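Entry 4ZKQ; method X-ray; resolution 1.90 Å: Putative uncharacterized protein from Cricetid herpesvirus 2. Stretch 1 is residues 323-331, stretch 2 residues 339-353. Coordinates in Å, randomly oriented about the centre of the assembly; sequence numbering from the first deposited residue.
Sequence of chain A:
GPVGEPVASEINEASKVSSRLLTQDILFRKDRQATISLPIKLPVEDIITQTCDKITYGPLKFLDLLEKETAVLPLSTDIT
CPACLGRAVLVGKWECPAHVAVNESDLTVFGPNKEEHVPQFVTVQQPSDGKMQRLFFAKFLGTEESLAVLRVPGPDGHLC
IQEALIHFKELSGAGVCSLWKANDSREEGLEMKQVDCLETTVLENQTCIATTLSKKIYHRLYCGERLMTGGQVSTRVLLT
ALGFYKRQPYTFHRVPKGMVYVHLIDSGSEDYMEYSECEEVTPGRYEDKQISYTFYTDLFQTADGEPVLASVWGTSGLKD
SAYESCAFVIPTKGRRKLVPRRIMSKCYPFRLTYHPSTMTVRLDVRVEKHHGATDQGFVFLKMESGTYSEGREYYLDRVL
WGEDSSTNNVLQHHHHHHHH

Stretch 1, residues 323-331: YESCAFVIP
Stretch 2 339-353: VPRRIMSKCYPFRLT

Phe328 forms the apolar centre of the contact. Its chi1 is m (-52°) and chi2 86°, and the buried ring lies among Leu352, Pro340 and the aliphatic part of Arg342, where a large apolar side chain is suited: Leu352 CB lies over one face, Leu352 CD2 is 4.1 Å from Phe328 CD1, Pro340 CB is 4.0 Å from Phe328 CB, and Arg342 CG is 3.7 Å from Phe328 CE2. Beside it, Cys326 (m) and Cys347 (t) are joined by a disulfide, SG to SG 2.0 Å with chi3 91°, a covalent tie where the backbones have parted to a CA–CA distance of 5.9 Å. Cys326 SG meets the edge of the Phe350 ring, 3.9 Å from Phe350 CD2. Alongside Val329, Ile343 (m, t), an aliphatic chain suited to reaching two small apolar neighbours, brings its CD1 within 3.8 Å of both Val329 CG2 and Ala327 CB.

Strand 324-330 runs extended and antiparallel to 341-342, pairing Phe328 with Arg342 and Val329 with Arg341. Val329 N donates to Arg341 O (2.8 Å), Arg341 N to Val329 O (2.7 Å), and Ile343 N to Ala327 O (3.0 Å). Strand 350-353 instead runs roughly parallel to 324-330, at 22°.

Toward the polar edge, Pro331 CG sits over the Arg341 guanidinium, 3.5 Å from Arg341 NH1, which also donates to Val339 O (2.9 Å). Water 2 accepts from Ala327 N (2.9 Å) and Met344 N (3.2 Å), bridging the separating backbones.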

# COMPACT_ATOMS: atom_id res chain seq x y z
N TYR A 323 14.48 8.69 3.67
CA TYR A 323 14.34 7.27 3.38
C TYR A 323 14.95 6.92 2.04
O TYR A 323 14.76 7.62 1.06
CB TYR A 323 12.86 6.87 3.41
CG TYR A 323 12.24 6.95 4.78
CD1 TYR A 323 12.32 5.89 5.67
CD2 TYR A 323 11.57 8.09 5.20
CE1 TYR A 323 11.77 5.96 6.93
CE2 TYR A 323 11.01 8.17 6.46
CZ TYR A 323 11.11 7.11 7.32
OH TYR A 323 10.55 7.18 8.57
N GLU A 324 15.70 5.82 2.02
CA GLU A 324 16.19 5.23 0.77
C GLU A 324 15.30 4.03 0.48
O GLU A 324 15.03 3.24 1.38
CB GLU A 324 17.65 4.80 0.89
CG GLU A 324 18.61 5.86 1.43
CD GLU A 324 19.10 6.82 0.36
OE1 GLU A 324 18.87 6.57 -0.84
OE2 GLU A 324 19.72 7.83 0.73
N SER A 325 14.85 3.88 -0.77
CA SER A 325 14.00 2.76 -1.14
C SER A 325 14.22 2.32 -2.58
O SER A 325 14.40 3.14 -3.47
CB SER A 325 12.52 3.13 -0.94
OG SER A 325 11.69 2.01 -1.18
N CYS A 326 14.22 1.00 -2.78
CA CYS A 326 14.33 0.40 -4.10
C CYS A 326 13.36 -0.78 -4.16
O CYS A 326 12.96 -1.30 -3.12
CB CYS A 326 15.76 -0.07 -4.38
SG CYS A 326 17.00 1.22 -4.10
N ALA A 327 13.00 -1.19 -5.37
CA ALA A 327 12.16 -2.37 -5.54
C ALA A 327 12.61 -3.15 -6.76
O ALA A 327 13.14 -2.57 -7.71
CB ALA A 327 10.70 -1.98 -5.64
N PHE A 328 12.41 -4.46 -6.72
CA PHE A 328 12.84 -5.37 -7.77
C PHE A 328 11.74 -6.35 -8.10
O PHE A 328 11.11 -6.89 -7.19
CB PHE A 328 14.09 -6.14 -7.36
CG PHE A 328 15.19 -5.27 -6.87
CD1 PHE A 328 15.24 -4.87 -5.55
CD2 PHE A 328 16.18 -4.83 -7.74
CE1 PHE A 328 16.25 -4.06 -5.09
CE2 PHE A 328 17.20 -4.03 -7.29
CZ PHE A 328 17.23 -3.64 -5.96
N VAL A 329 11.52 -6.59 -9.39
CA VAL A 329 10.64 -7.66 -9.83
C VAL A 329 11.49 -8.86 -10.21
O VAL A 329 12.44 -8.73 -10.98
CB VAL A 329 9.77 -7.26 -11.04
CG1 VAL A 329 8.65 -8.28 -11.24
CG2 VAL A 329 9.18 -5.88 -10.84
N ILE A 330 11.14 -10.03 -9.69
CA ILE A 330 11.91 -11.23 -9.91
C ILE A 330 11.02 -12.31 -10.51
O ILE A 330 10.32 -13.01 -9.79
CB ILE A 330 12.54 -11.77 -8.61
CG1 ILE A 330 13.20 -10.64 -7.82
CG2 ILE A 330 13.55 -12.87 -8.94
CD1 ILE A 330 13.76 -11.06 -6.48
N PRO A 331 11.02 -12.42 -11.85
CA PRO A 331 10.21 -13.47 -12.46
C PRO A 331 10.75 -14.85 -12.10
O PRO A 331 11.95 -14.96 -11.81
CB PRO A 331 10.33 -13.19 -13.96
CG PRO A 331 11.64 -12.52 -14.10
CD PRO A 331 11.83 -11.70 -12.85
N VAL A 339 16.31 -13.58 -12.02
CA VAL A 339 17.22 -12.43 -12.03
C VAL A 339 16.42 -11.16 -11.72
O VAL A 339 15.53 -10.80 -12.48
CB VAL A 339 17.92 -12.26 -13.40
CG1 VAL A 339 18.80 -11.02 -13.39
CG2 VAL A 339 18.73 -13.51 -13.74
N PRO A 340 16.74 -10.48 -10.59
CA PRO A 340 15.98 -9.28 -10.22
C PRO A 340 16.04 -8.17 -11.26
O PRO A 340 17.11 -7.85 -11.79
CB PRO A 340 16.64 -8.83 -8.91
CG PRO A 340 17.25 -10.05 -8.35
CD PRO A 340 17.72 -10.84 -9.55
N ARG A 341 14.87 -7.60 -11.55
CA ARG A 341 14.75 -6.42 -12.40
C ARG A 341 14.47 -5.20 -11.52
O ARG A 341 13.43 -5.13 -10.89
CB ARG A 341 13.60 -6.57 -13.41
CG ARG A 341 13.39 -7.98 -13.98
CD ARG A 341 14.36 -8.27 -15.08
NE ARG A 341 13.79 -9.15 -16.10
CZ ARG A 341 13.94 -10.47 -16.15
NH1 ARG A 341 14.64 -11.12 -15.23
NH2 ARG A 341 13.38 -11.15 -17.14
N ARG A 342 15.40 -4.26 -11.51
CA ARG A 342 15.22 -3.02 -10.76
C ARG A 342 14.09 -2.21 -11.37
O ARG A 342 13.98 -2.10 -12.59
CB ARG A 342 16.52 -2.23 -10.77
CG ARG A 342 16.68 -1.24 -9.64
CD ARG A 342 18.03 -0.54 -9.74
NE ARG A 342 19.14 -1.49 -9.80
CZ ARG A 342 20.40 -1.16 -10.02
NH1 ARG A 342 20.75 0.11 -10.22
NH2 ARG A 342 21.34 -2.10 -10.06
N ILE A 343 13.24 -1.64 -10.52
CA ILE A 343 12.08 -0.92 -11.02
C ILE A 343 12.43 0.51 -11.40
O ILE A 343 12.04 0.99 -12.47
CB ILE A 343 10.93 -0.95 -10.00
CG1 ILE A 343 10.32 -2.35 -9.98
CG2 ILE A 343 9.87 0.07 -10.38
CD1 ILE A 343 9.17 -2.54 -9.02
N MET A 344 13.18 1.21 -10.56
CA MET A 344 13.65 2.53 -10.99
C MET A 344 15.05 2.45 -11.58
O MET A 344 15.71 1.41 -11.51
CB MET A 344 13.62 3.53 -9.85
CG MET A 344 12.24 4.11 -9.61
SD MET A 344 12.19 5.56 -8.53
CE MET A 344 10.64 6.30 -9.04
N SER A 345 15.49 3.56 -12.16
CA SER A 345 16.75 3.60 -12.92
C SER A 345 17.94 3.06 -12.12
O SER A 345 18.66 2.19 -12.59
CB SER A 345 17.03 5.04 -13.38
OG SER A 345 18.29 5.12 -14.02
N LYS A 346 18.13 3.59 -10.91
CA LYS A 346 19.31 3.25 -10.13
C LYS A 346 18.98 3.00 -8.66
O LYS A 346 18.15 3.71 -8.08
CB LYS A 346 20.33 4.38 -10.25
CG LYS A 346 19.84 5.70 -9.66
CD LYS A 346 20.81 6.83 -9.91
CE LYS A 346 20.30 8.14 -9.33
NZ LYS A 346 20.08 8.05 -7.86
N CYS A 347 19.62 2.00 -8.06
CA CYS A 347 19.50 1.77 -6.63
C CYS A 347 20.89 1.72 -6.02
O CYS A 347 21.55 0.69 -6.01
CB CYS A 347 18.75 0.47 -6.33
SG CYS A 347 18.62 0.10 -4.56
N TYR A 348 21.32 2.86 -5.50
CA TYR A 348 22.68 2.97 -4.98
C TYR A 348 22.88 2.25 -3.64
O TYR A 348 23.90 1.59 -3.46
CB TYR A 348 23.05 4.45 -4.84
CG TYR A 348 23.32 5.13 -6.17
CD1 TYR A 348 24.06 4.51 -7.16
CD2 TYR A 348 22.82 6.40 -6.43
CE1 TYR A 348 24.31 5.13 -8.37
CE2 TYR A 348 23.06 7.03 -7.63
CZ TYR A 348 23.81 6.39 -8.60
OH TYR A 348 24.05 7.01 -9.81
N PRO A 349 21.92 2.37 -2.70
CA PRO A 349 22.14 1.78 -1.38
C PRO A 349 22.10 0.25 -1.34
O PRO A 349 22.76 -0.34 -0.48
CB PRO A 349 20.99 2.35 -0.54
CG PRO A 349 20.43 3.47 -1.32
CD PRO A 349 20.67 3.14 -2.75
N PHE A 350 21.34 -0.38 -2.23
CA PHE A 350 21.07 -1.81 -2.09
C PHE A 350 21.36 -2.62 -3.34
O PHE A 350 21.13 -2.17 -4.46
CB PHE A 350 19.62 -2.03 -1.69
CG PHE A 350 19.17 -1.19 -0.52
CD1 PHE A 350 19.66 -1.44 0.74
CD2 PHE A 350 18.25 -0.17 -0.69
CE1 PHE A 350 19.25 -0.68 1.83
CE2 PHE A 350 17.83 0.60 0.38
CZ PHE A 350 18.33 0.34 1.65
N ARG A 351 21.85 -3.84 -3.13
CA ARG A 351 21.96 -4.83 -4.19
C ARG A 351 21.34 -6.12 -3.70
O ARG A 351 21.59 -6.56 -2.58
CB ARG A 351 23.41 -5.06 -4.61
CG ARG A 351 23.56 -6.05 -5.77
CD ARG A 351 25.01 -6.45 -6.04
NE ARG A 351 25.88 -5.28 -6.20
CZ ARG A 351 26.77 -4.86 -5.31
NH1 ARG A 351 26.94 -5.49 -4.15
NH2 ARG A 351 27.51 -3.79 -5.57
N LEU A 352 20.51 -6.71 -4.55
CA LEU A 352 19.82 -7.94 -4.21
C LEU A 352 20.15 -8.99 -5.25
O LEU A 352 20.04 -8.74 -6.45
CB LEU A 352 18.31 -7.69 -4.14
CG LEU A 352 17.43 -8.80 -3.58
CD1 LEU A 352 17.68 -8.99 -2.11
CD2 LEU A 352 15.97 -8.47 -3.83
N THR A 353 20.58 -10.16 -4.79
CA THR A 353 20.92 -11.25 -5.69
C THR A 353 20.42 -12.55 -5.13
O THR A 353 20.32 -12.71 -3.91
CB THR A 353 22.45 -11.34 -5.92
OG1 THR A 353 23.11 -11.53 -4.67
CG2 THR A 353 22.97 -10.07 -6.57
O HOH W 1 15.68 3.92 -5.83
O HOH W 2 13.50 0.75 -7.45